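Local coordinates for nicotinate-nucleotide pyrophosphorylase (Francisella tularensis subsp. tularensis, PDB 3TQV), which catalyses the formation of nicotinate mononucleotide, carbon dioxide and diphosphate from quinolinate and 5-phospho-alpha-D-ribose 1-diphosphate, a step of NAD biosynthesis, at the interface of chains A and B. Residues are numbered along the deposited sequence; one frame, centred on the assembly and turned at random. Chains: chain A/B, Nicotinate-nucleotide pyrophosphorylase.

The interface of chains A and B. Residues chain A 104, 285-286; chain B 177, 180.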
# COMPACT_ATOMS: atom_id res chain seq x y z
N LEU A 104 -10.70 19.10 9.41
CA LEU A 104 -10.07 18.19 10.36
C LEU A 104 -10.44 16.74 10.05
O LEU A 104 -9.65 15.81 10.27
CB LEU A 104 -10.43 18.55 11.80
CG LEU A 104 -9.88 19.88 12.33
CD1 LEU A 104 -10.28 20.16 13.82
CD2 LEU A 104 -8.37 19.99 12.13
N VAL A 285 -3.18 23.37 9.67
CA VAL A 285 -4.50 23.99 9.73
C VAL A 285 -4.40 25.33 10.43
O VAL A 285 -3.94 25.40 11.57
CB VAL A 285 -5.52 23.13 10.48
CG1 VAL A 285 -6.85 23.86 10.58
CG2 VAL A 285 -5.69 21.79 9.79
N GLN A 286 -4.82 26.37 9.73
CA GLN A 286 -4.71 27.73 10.23
C GLN A 286 -3.54 28.43 9.56
O GLN A 286 -3.59 29.64 9.35
CB GLN A 286 -4.54 27.73 11.74
CG GLN A 286 -5.83 27.85 12.48
CD GLN A 286 -6.42 29.20 12.26
OE1 GLN A 286 -6.13 29.84 11.24
NE2 GLN A 286 -7.21 29.68 13.22
N ASN B 177 -4.82 21.68 17.05
CA ASN B 177 -5.95 22.23 16.32
C ASN B 177 -7.23 22.25 17.17
O ASN B 177 -7.98 23.21 17.13
CB ASN B 177 -6.17 21.49 14.98
CG ASN B 177 -5.04 21.75 13.94
OD1 ASN B 177 -4.51 20.82 13.33
ND2 ASN B 177 -4.70 23.03 13.73
N ARG B 180 -6.62 24.53 20.48
CA ARG B 180 -6.72 25.93 20.09
C ARG B 180 -8.18 26.42 20.08
O ARG B 180 -8.50 27.49 20.62
CB ARG B 180 -6.07 26.14 18.73
CG ARG B 180 -4.54 26.03 18.70
CD ARG B 180 -4.02 26.42 17.31
NE ARG B 180 -4.90 27.43 16.73
CZ ARG B 180 -4.75 27.99 15.54
NH1 ARG B 180 -3.72 27.66 14.76
NH2 ARG B 180 -5.62 28.90 15.13
O HOH W 1 -2.66 22.49 11.99
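This patch belongs to the two-fold symmetric homodimer interface of a type II phosphoribosyltransferase, where the short helix 176-180 of chain B meets the end of strand 281-285 and the long helix 100-131 of chain A; dimers of this kind are the units from which the hexamer is expected to be built. B:Asn177 and A:Val285 form its polar centre. The carboxamide nitrogen ND2 of B:Asn177 lies 3.3 Å from the backbone oxygen O of A:Val285, but the angle of 125° at the hydrogen marks this direct bond as weak. Water 1 supplements it. The water lies 2.8 Å from the carboxamide oxygen OD1 of B:Asn177 and also contacts its ND2, while on chain A it reaches both the backbone N and O of A:Val285. The carboxamide is thus bridged to the strand end mainly by this water, the direct bond adding little, and the link may restrain its rotation. With CG anti to its own carbonyl carbon (chi1 -69°), B:Asn177 extends this group towards A:Val285, whose CB lies 3.8 Å from CG of B:Asn177. On the aliphatic side, the methyl CD2 of A:Leu104 packs 3.9 Å from CB of B:Asn177. One helical turn on, B:Arg180 bends at chi3 and brings its guanidinium to the side chain of A:Gln286, with the guanidinium and carboxamide planes 23° apart. Their meeting is doubtful: the two nitrogens that face each other form no hydrogen bond and are too close, probably a modelling error, and the amide's orientation is uncertain. As modelled, NE2 of A:Gln286 lies 2.6 Å from NH2 of B:Arg180, whereas OE1 of A:Gln286 lies 4.0 Å from that same NH2.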